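Long-range contacts in pyruvate kinase 1 (Trypanosoma brucei brucei, PDB 4KCT), which catalyses phosphoryl transfer from phosphoenolpyruvate to ADP, yielding pyruvate and ATP, and has an intrinsic decarboxylase activity toward oxaloacetate: residues A[52-57]-A[84-89]; A[79-84]-A[204-209]; A[143-148]-A[174-179]. One frame throughout, in Å; residues are numbered along the deposited sequence.

Interaction 1 of 3, residues A[52-57]-A[84-89]; sequences NFSHGS and DTKGPE. With K (potassium ion), chain D.
A potassium ion ties residues 52-57 to residues 84-89, with two protein ligands from each segment and two waters completing a six-oxygen shell. From the first segment, N52 OD1 lies 2.7 Å from K and S54 OG lies 2.8 Å from K. From the second come D84 OD1, 2.7 Å from K, and the backbone oxygen T85 O, 2.8 Å from it. Water 1, at 2.6 Å from K, also donates a hydrogen bond to K86 O. Only D84 among the protein ligands is formally charged; the amide, hydroxyl and peptide oxygens suit a large, weakly polarising cation that prefers oxygen.

N52 and D84 face each other as a parallel bridge pair, and both turn CG anti to the backbone N (chi1 -175° and -172°), so the amide and the carboxylate extend from the same side of the sheet and meet at the ion. N52 OD1 has a second task: in an Asx turn it accepts S54 N at 3.0 Å, the donor lying 51° out of the carbonyl plane. This fixes the amide and carries S54 OG round to K within a type I turn from N52 to H55. The second shell is tightened by F53 N, which donates to D84 O at 2.9 Å, nearly along the C=O axis. The other carboxylate oxygen, D84 OD2, forms salt bridges with R50 and K239, which should favour the ionised acid. K86 lays CB and CG alongside S54.

The site lies at the C-terminal ends of barrel strands 46-52 and 80-84 and in the loops that follow, close to the bound pyruvate. F53 stacks its ring on H61 of helix 58-75, S57 caps that helix at its start, and T85 and K86 pack on helix 192-204.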
loop_
_atom_site.group_PDB
_atom_site.type_symbol
_atom_site.label_atom_id
_atom_site.label_comp_id
_atom_site.label_asym_id
_atom_site.label_seq_id
_atom_site.Cartn_x
_atom_site.Cartn_y
_atom_site.Cartn_z
ATOM N N ASN A 52 44.198 -2.217 -11.769
ATOM C CA ASN A 52 44.468 -1.937 -10.385
ATOM C C ASN A 52 45.834 -1.323 -10.240
ATOM O O ASN A 52 46.850 -2.030 -10.296
ATOM C CB ASN A 52 44.408 -3.219 -9.558
ATOM C CG ASN A 52 44.570 -2.952 -8.063
ATOM O OD1 ASN A 52 44.707 -1.795 -7.627
ATOM N ND2 ASN A 52 44.567 -4.011 -7.280
ATOM N N PHE A 53 45.873 0.002 -10.121
ATOM C CA PHE A 53 47.151 0.719 -10.059
ATOM C C PHE A 53 47.789 0.649 -8.686
ATOM O O PHE A 53 48.841 1.243 -8.470
ATOM C CB PHE A 53 46.989 2.194 -10.477
ATOM C CG PHE A 53 47.115 2.424 -11.950
ATOM C CD1 PHE A 53 46.325 1.721 -12.850
ATOM C CD2 PHE A 53 48.047 3.339 -12.447
ATOM C CE1 PHE A 53 46.431 1.950 -14.209
ATOM C CE2 PHE A 53 48.155 3.571 -13.801
ATOM C CZ PHE A 53 47.378 2.847 -14.688
ATOM N N SER A 54 47.204 -0.119 -7.769
ATOM C CA SER A 54 47.959 -0.510 -6.574
ATOM C C SER A 54 49.213 -1.316 -6.926
ATOM O O SER A 54 50.185 -1.283 -6.188
ATOM C CB SER A 54 47.092 -1.295 -5.595
ATOM O OG SER A 54 46.140 -0.451 -4.997
ATOM N N HIS A 55 49.196 -2.011 -8.065
ATOM C CA HIS A 55 50.360 -2.804 -8.515
ATOM C C HIS A 55 50.676 -2.475 -9.941
ATOM O O HIS A 55 49.827 -1.938 -10.658
ATOM C CB HIS A 55 50.082 -4.306 -8.398
ATOM C CG HIS A 55 49.337 -4.693 -7.147
ATOM N ND1 HIS A 55 49.871 -4.557 -5.909
ATOM C CD2 HIS A 55 48.044 -5.185 -6.966
ATOM C CE1 HIS A 55 48.959 -4.919 -4.986
ATOM N NE2 HIS A 55 47.847 -5.320 -5.633
ATOM N N GLY A 56 51.889 -2.823 -10.378
ATOM C CA GLY A 56 52.262 -2.742 -11.799
ATOM C C GLY A 56 52.725 -1.362 -12.241
ATOM O O GLY A 56 52.227 -0.358 -11.773
ATOM N N SER A 57 53.637 -1.314 -13.205
ATOM C CA SER A 57 54.153 -0.024 -13.699
ATOM C C SER A 57 53.163 0.597 -14.692
ATOM O O SER A 57 52.278 -0.090 -15.196
ATOM C CB SER A 57 55.476 -0.253 -14.419
ATOM O OG SER A 57 55.267 -1.205 -15.461
ATOM N N ASP A 84 41.849 2.156 -11.342
ATOM C CA ASP A 84 41.549 2.081 -9.901
ATOM C C ASP A 84 42.780 2.531 -9.106
ATOM O O ASP A 84 43.821 1.891 -9.177
ATOM C CB ASP A 84 41.136 0.631 -9.529
ATOM C CG ASP A 84 40.626 0.498 -8.088
ATOM O OD1 ASP A 84 41.325 0.965 -7.168
ATOM O OD2 ASP A 84 39.547 -0.129 -7.863
ATOM N N THR A 85 42.687 3.675 -8.418
ATOM C CA THR A 85 43.895 4.318 -7.862
ATOM C C THR A 85 44.452 3.537 -6.669
ATOM O O THR A 85 43.721 2.831 -5.964
ATOM C CB THR A 85 43.621 5.774 -7.420
ATOM O OG1 THR A 85 42.617 5.766 -6.411
ATOM C CG2 THR A 85 43.135 6.597 -8.612
ATOM N N LYS A 86 45.741 3.679 -6.426
ATOM C CA LYS A 86 46.340 3.148 -5.197
ATOM C C LYS A 86 45.719 3.824 -3.958
ATOM O O LYS A 86 45.294 3.163 -3.046
ATOM C CB LYS A 86 47.870 3.363 -5.207
ATOM C CG LYS A 86 48.612 2.542 -4.162
ATOM C CD LYS A 86 50.118 2.821 -4.230
ATOM C CE LYS A 86 50.938 1.639 -3.749
ATOM N NZ LYS A 86 50.376 1.063 -2.500
ATOM N N GLY A 87 45.672 5.144 -3.948
ATOM C CA GLY A 87 45.020 5.848 -2.860
ATOM C C GLY A 87 45.926 5.989 -1.645
ATOM O O GLY A 87 47.085 5.573 -1.672
ATOM N N PRO A 88 45.404 6.592 -0.586
ATOM C CA PRO A 88 46.153 6.917 0.621
ATOM C C PRO A 88 46.369 5.671 1.443
ATOM O O PRO A 88 45.611 4.696 1.309
ATOM C CB PRO A 88 45.202 7.868 1.365
ATOM C CG PRO A 88 43.845 7.390 0.964
ATOM C CD PRO A 88 43.987 6.996 -0.485
ATOM N N GLU A 89 47.454 5.632 2.209
ATOM C CA GLU A 89 47.646 4.519 3.126
ATOM C C GLU A 89 48.446 4.923 4.351
ATOM O O GLU A 89 49.133 5.952 4.348
ATOM C CB GLU A 89 48.302 3.330 2.418
ATOM C CG GLU A 89 49.544 3.679 1.639
ATOM C CD GLU A 89 50.185 2.459 1.002
ATOM O OE1 GLU A 89 51.360 2.552 0.591
ATOM O OE2 GLU A 89 49.509 1.413 0.894
HETATM K K K D . 43.561 0.083 -5.999
HETATM O O HOH W 1 43.679 0.767 -3.481
HETATM O O HOH W 2 42.085 -1.993 -4.613
#

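Interaction 2 of 3, residues A[79-84]-A[204-209]; sequences IGIALD and QGVDMI. With K (potassium ion), chain D.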
loop_
_atom_site.group_PDB
_atom_site.type_symbol
_atom_site.label_atom_id
_atom_site.label_comp_id
_atom_site.label_asym_id
_atom_site.label_seq_id
_atom_site.Cartn_x
_atom_site.Cartn_y
_atom_site.Cartn_z
ATOM N N ILE A 79 34.255 -1.405 -24.937
ATOM C CA ILE A 79 34.576 -1.875 -23.581
ATOM C C ILE A 79 35.148 -0.716 -22.752
ATOM O O ILE A 79 36.048 -0.024 -23.207
ATOM C CB ILE A 79 35.592 -3.033 -23.634
ATOM C CG1 ILE A 79 35.005 -4.213 -24.439
ATOM C CG2 ILE A 79 36.089 -3.416 -22.234
ATOM C CD1 ILE A 79 33.769 -4.847 -23.823
ATOM N N GLY A 80 34.566 -0.473 -21.570
ATOM C CA GLY A 80 35.042 0.581 -20.693
ATOM C C GLY A 80 36.413 0.218 -20.136
ATOM O O GLY A 80 36.683 -0.950 -19.844
ATOM N N ILE A 81 37.252 1.224 -19.915
ATOM C CA ILE A 81 38.520 1.017 -19.230
ATOM C C ILE A 81 38.573 1.881 -17.955
ATOM O O ILE A 81 38.331 3.097 -18.002
ATOM C CB ILE A 81 39.727 1.345 -20.150
ATOM C CG1 ILE A 81 39.807 0.348 -21.309
ATOM C CG2 ILE A 81 41.033 1.306 -19.344
ATOM C CD1 ILE A 81 40.837 0.722 -22.394
ATOM N N ALA A 82 38.738 1.220 -16.806
ATOM C CA ALA A 82 38.729 1.905 -15.517
ATOM C C ALA A 82 40.108 1.898 -14.900
ATOM O O ALA A 82 40.767 0.865 -14.855
ATOM C CB ALA A 82 37.710 1.246 -14.550
ATOM N N LEU A 83 40.482 3.022 -14.294
ATOM C CA LEU A 83 41.752 3.125 -13.583
ATOM C C LEU A 83 41.457 3.196 -12.081
ATOM O O LEU A 83 40.795 4.124 -11.622
ATOM C CB LEU A 83 42.521 4.377 -14.055
ATOM C CG LEU A 83 43.973 4.519 -13.556
ATOM C CD1 LEU A 83 44.753 5.496 -14.431
ATOM C CD2 LEU A 83 44.019 4.940 -12.079
ATOM N N ASP A 84 41.849 2.156 -11.342
ATOM C CA ASP A 84 41.549 2.081 -9.901
ATOM C C ASP A 84 42.780 2.531 -9.106
ATOM O O ASP A 84 43.821 1.891 -9.177
ATOM C CB ASP A 84 41.136 0.631 -9.529
ATOM C CG ASP A 84 40.626 0.498 -8.088
ATOM O OD1 ASP A 84 41.325 0.965 -7.168
ATOM O OD2 ASP A 84 39.547 -0.129 -7.863
ATOM N N GLN A 204 46.026 8.639 -21.722
ATOM C CA GLN A 204 45.724 7.404 -22.461
ATOM C C GLN A 204 44.233 7.235 -22.745
ATOM O O GLN A 204 43.816 6.252 -23.372
ATOM C CB GLN A 204 46.262 6.165 -21.722
ATOM C CG GLN A 204 47.779 6.120 -21.596
ATOM C CD GLN A 204 48.478 6.462 -22.885
ATOM O OE1 GLN A 204 48.162 5.912 -23.934
ATOM N NE2 GLN A 204 49.437 7.376 -22.815
ATOM N N GLY A 205 43.428 8.166 -22.247
ATOM C CA GLY A 205 42.009 8.190 -22.579
ATOM C C GLY A 205 41.182 7.125 -21.840
ATOM O O GLY A 205 40.288 6.510 -22.434
ATOM N N VAL A 206 41.406 6.954 -20.536
ATOM C CA VAL A 206 40.557 6.005 -19.765
ATOM C C VAL A 206 39.158 6.587 -19.600
ATOM O O VAL A 206 38.962 7.787 -19.695
ATOM C CB VAL A 206 41.151 5.612 -18.379
ATOM C CG1 VAL A 206 42.573 5.048 -18.538
ATOM C CG2 VAL A 206 41.147 6.798 -17.427
ATOM N N ASP A 207 38.177 5.716 -19.400
ATOM C CA ASP A 207 36.786 6.138 -19.353
ATOM C C ASP A 207 36.314 6.534 -17.950
ATOM O O ASP A 207 35.340 7.288 -17.802
ATOM C CB ASP A 207 35.912 5.028 -19.925
ATOM C CG ASP A 207 36.367 4.610 -21.318
ATOM O OD1 ASP A 207 36.370 5.496 -22.201
ATOM O OD2 ASP A 207 36.897 3.468 -21.482
ATOM N N MET A 208 36.922 5.943 -16.926
ATOM C CA MET A 208 36.501 6.219 -15.561
ATOM C C MET A 208 37.629 5.967 -14.586
ATOM O O MET A 208 38.514 5.133 -14.834
ATOM C CB MET A 208 35.272 5.335 -15.199
ATOM C CG MET A 208 35.552 3.838 -15.309
ATOM S SD MET A 208 34.043 2.816 -15.346
ATOM C CE MET A 208 33.423 3.172 -17.022
ATOM N N ILE A 209 37.577 6.664 -13.459
ATOM C CA ILE A 209 38.470 6.422 -12.344
ATOM C C ILE A 209 37.658 5.796 -11.214
ATOM O O ILE A 209 36.579 6.284 -10.890
ATOM C CB ILE A 209 39.012 7.759 -11.795
ATOM C CG1 ILE A 209 39.588 8.621 -12.934
ATOM C CG2 ILE A 209 40.038 7.507 -10.679
ATOM C CD1 ILE A 209 40.732 7.958 -13.701
HETATM K K K D . 43.561 0.083 -5.999
HETATM O O HOH W 1 43.679 0.767 -3.481
HETATM O O HOH W 2 42.085 -1.993 -4.613
#
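I81 O is gripped by two backbone donors in succession: D207 N at 3.0 Å, lying in the carbonyl plane, and M208 N in a weak bond at 3.4 Å. They open the pairing of neighbouring parallel strands 80-84 and 208-211, the third and fourth of the eight-stranded TIM barrel. Helix 192-204 makes the right-handed beta-alpha-beta connection back to the fourth strand and ends in a Schellman motif, where G205 adopts the positive phi that glycine tolerates best.

The D207 side chain extends the pairing beyond the regular strand. With CG beside its own backbone N (chi1 -54°), it brings OD2 to I81 N at 2.8 Å, using the anti lone pair. Its other oxygen, OD1, is held by a salt bridge to R430 and a bond from Q427, so a buried acid is well satisfied. Further along, L83 N donates to M208 O at 2.9 Å and nearly straight (164°).

Side chains alternate across the sheet. L83, with CG anti to its backbone N, shares one face with I209, whose CD1 approaches L83 CB. I81 crosses V206 at about a right angle, CG2 against CG1. On the face of A82, M208 places CG in the crowded position between N and carbonyl carbon; the small methyl of alanine admits this chain, though tightly, with M208 CG only 3.5 Å from A82 CB.

Interaction 3 of 3, residues A[143-148]-A[174-179]; sequences YVDDGV and DRRGIN
Three pairs of side chains set residues 143-148 against residues 174-179. Y143 and N179 form the hydrogen-bonded antiparallel pair: Y143 N donates to N179 O at 3.0 Å, and N179 N returns a bond to Y143 O. Their CB atoms lie side by side, but the phenol ring leads away from the partner segment, while N179 binds E269 through ND2 and has OD1 within hydrogen-bonding reach of waters 4 and 5, which have other acceptors too.

V144 and I178, the non-hydrogen-bonded pair, point the same way from the other face. Both branches of V144 border I178 CD1, the nearer being CG2 at 3.7 Å. Branched residues fit here: they favour extended backbone, and both are buried.

D145 and R176 also run alongside each other, but their planes stand 83° apart. D145 OD1 rests against R176 CD at 3.6 Å, and the opposite charges probably attract, but OD1 lies 4.1 Å from R176 NH2, beyond a salt bridge. Each group is engaged otherwise: D145 OD2 with H170, and R176 NE and NH1 side-on with D174 O. D145 N closes the pairing on G177 O at 2.7 Å, and water 3 links D145 OD1 to G177 N.

From D145 the chain reverses through a type I' turn to V148, with G147 at positive phi, and D146 O reaches R308 of a second subunit. This turn joins strands 141-144 and 149-158 of a beta-hairpin whose first strand pairs antiparallel with 177-179, in the mostly antiparallel, mixed sheet of the B domain, the lid that in pyruvate kinases closes over the active site.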
loop_
_atom_site.group_PDB
_atom_site.type_symbol
_atom_site.label_atom_id
_atom_site.label_comp_id
_atom_site.label_asym_id
_atom_site.label_seq_id
_atom_site.Cartn_x
_atom_site.Cartn_y
_atom_site.Cartn_z
ATOM N N TYR A 143 44.288 -1.643 13.810
ATOM C CA TYR A 143 44.399 -2.885 13.082
ATOM C C TYR A 143 45.684 -2.853 12.284
ATOM O O TYR A 143 45.994 -1.846 11.633
ATOM C CB TYR A 143 43.212 -3.039 12.118
ATOM C CG TYR A 143 41.872 -3.293 12.804
ATOM C CD1 TYR A 143 40.674 -3.289 12.068
ATOM C CD2 TYR A 143 41.802 -3.584 14.175
ATOM C CE1 TYR A 143 39.441 -3.512 12.690
ATOM C CE2 TYR A 143 40.568 -3.755 14.812
ATOM C CZ TYR A 143 39.398 -3.769 14.057
ATOM O OH TYR A 143 38.176 -3.974 14.684
ATOM N N VAL A 144 46.366 -3.986 12.218
ATOM C CA VAL A 144 47.610 -4.058 11.487
ATOM C C VAL A 144 47.566 -5.217 10.492
ATOM O O VAL A 144 47.002 -6.272 10.785
ATOM C CB VAL A 144 48.809 -4.210 12.451
ATOM C CG1 VAL A 144 50.113 -3.908 11.736
ATOM C CG2 VAL A 144 48.629 -3.296 13.673
ATOM N N ASP A 145 48.084 -4.974 9.286
ATOM C CA ASP A 145 48.247 -6.002 8.287
ATOM C C ASP A 145 46.895 -6.462 7.760
ATOM O O ASP A 145 46.452 -7.582 8.029
ATOM C CB ASP A 145 49.050 -7.180 8.841
ATOM C CG ASP A 145 49.810 -7.910 7.766
ATOM O OD1 ASP A 145 49.687 -7.524 6.582
ATOM O OD2 ASP A 145 50.544 -8.851 8.097
ATOM N N ASP A 146 46.157 -5.503 7.216
ATOM C CA ASP A 146 44.822 -5.748 6.693
ATOM C C ASP A 146 43.921 -6.423 7.709
ATOM O O ASP A 146 43.162 -7.322 7.360
ATOM C CB ASP A 146 44.891 -6.579 5.413
ATOM C CG ASP A 146 44.972 -5.721 4.173
ATOM O OD1 ASP A 146 44.102 -5.866 3.294
ATOM O OD2 ASP A 146 45.880 -4.866 4.094
ATOM N N GLY A 147 44.003 -5.973 8.961
ATOM C CA GLY A 147 43.061 -6.378 9.993
ATOM C C GLY A 147 43.460 -7.637 10.737
ATOM O O GLY A 147 42.786 -8.036 11.679
ATOM N N VAL A 148 44.565 -8.263 10.323
ATOM C CA VAL A 148 44.934 -9.587 10.850
ATOM C C VAL A 148 45.401 -9.549 12.303
ATOM O O VAL A 148 45.120 -10.455 13.071
ATOM C CB VAL A 148 45.998 -10.300 9.976
ATOM C CG1 VAL A 148 46.504 -11.552 10.683
ATOM C CG2 VAL A 148 45.410 -10.666 8.613
ATOM N N ASP A 174 58.207 -5.641 7.399
ATOM C CA ASP A 174 58.372 -4.199 7.185
ATOM C C ASP A 174 57.119 -3.558 6.546
ATOM O O ASP A 174 56.553 -4.094 5.594
ATOM C CB ASP A 174 59.598 -3.929 6.307
ATOM C CG ASP A 174 60.931 -4.080 7.069
ATOM O OD1 ASP A 174 60.913 -4.307 8.306
ATOM O OD2 ASP A 174 62.001 -3.934 6.415
ATOM N N ARG A 175 56.753 -2.371 7.024
ATOM C CA ARG A 175 55.741 -1.515 6.355
ATOM C C ARG A 175 54.425 -2.242 6.041
ATOM O O ARG A 175 53.939 -2.161 4.916
ATOM C CB ARG A 175 56.306 -0.910 5.060
ATOM C CG ARG A 175 57.524 -0.030 5.260
ATOM C CD ARG A 175 57.402 1.292 4.517
ATOM N NE ARG A 175 58.724 1.854 4.239
ATOM C CZ ARG A 175 59.346 2.761 4.997
ATOM N NH1 ARG A 175 58.731 3.319 6.039
ATOM N NH2 ARG A 175 60.572 3.150 4.680
ATOM N N ARG A 176 53.785 -2.791 7.069
ATOM C CA ARG A 176 52.455 -3.382 6.925
ATOM C C ARG A 176 51.374 -2.302 7.016
ATOM O O ARG A 176 51.595 -1.234 7.609
ATOM C CB ARG A 176 52.225 -4.432 8.011
ATOM C CG ARG A 176 53.246 -5.567 8.014
ATOM C CD ARG A 176 53.128 -6.387 6.751
ATOM N NE ARG A 176 53.918 -5.795 5.689
ATOM C CZ ARG A 176 53.767 -6.078 4.406
ATOM N NH1 ARG A 176 54.485 -5.426 3.502
ATOM N NH2 ARG A 176 52.905 -7.012 4.025
ATOM N N GLY A 177 50.260 -2.529 6.318
ATOM C CA GLY A 177 49.111 -1.609 6.350
ATOM C C GLY A 177 48.515 -1.428 7.742
ATOM O O GLY A 177 48.413 -2.389 8.523
ATOM N N ILE A 178 48.020 -0.214 8.005
ATOM C CA ILE A 178 47.335 0.135 9.261
ATOM C C ILE A 178 45.917 0.613 8.925
ATOM O O ILE A 178 45.714 1.358 7.955
ATOM C CB ILE A 178 48.108 1.289 9.983
ATOM C CG1 ILE A 178 49.461 0.786 10.520
ATOM C CG2 ILE A 178 47.262 1.941 11.088
ATOM C CD1 ILE A 178 49.333 -0.204 11.677
ATOM N N ASN A 179 44.926 0.176 9.708
ATOM C CA ASN A 179 43.591 0.754 9.637
ATOM C C ASN A 179 43.190 1.247 11.003
ATOM O O ASN A 179 43.572 0.672 12.000
ATOM C CB ASN A 179 42.565 -0.283 9.135
ATOM C CG ASN A 179 42.828 -0.704 7.696
ATOM O OD1 ASN A 179 43.647 -1.575 7.449
ATOM N ND2 ASN A 179 42.281 0.049 6.750
HETATM O O HOH W 3 49.682 -5.077 5.124
HETATM O O HOH W 4 46.006 -2.749 6.136
HETATM O O HOH W 5 45.189 -3.303 9.018
#

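Overall arrangement
Interactions 1 and 2 share D84 and the third barrel strand, and they touch where F53 packs on L83 and T85 on I209. Interaction 2 is wholly buried, parallel backbone pairing and apolar packing in the barrel wall with one carboxylate, D207, joined to the pairing; interaction 1, at the end of the same strand, keeps one parallel bridge and adds oxygen ligands around a cation beside the bound pyruvate. Interaction 3 belongs to the separate mixed sheet, antiparallel at this place, more open, water-bridged and in reach of another subunit. Its centre lies about 17 and 29 Å from those of interactions 1 and 2, respectively. The chain leaves the barrel through 84-89 to build this sheet, then returns to 204-209.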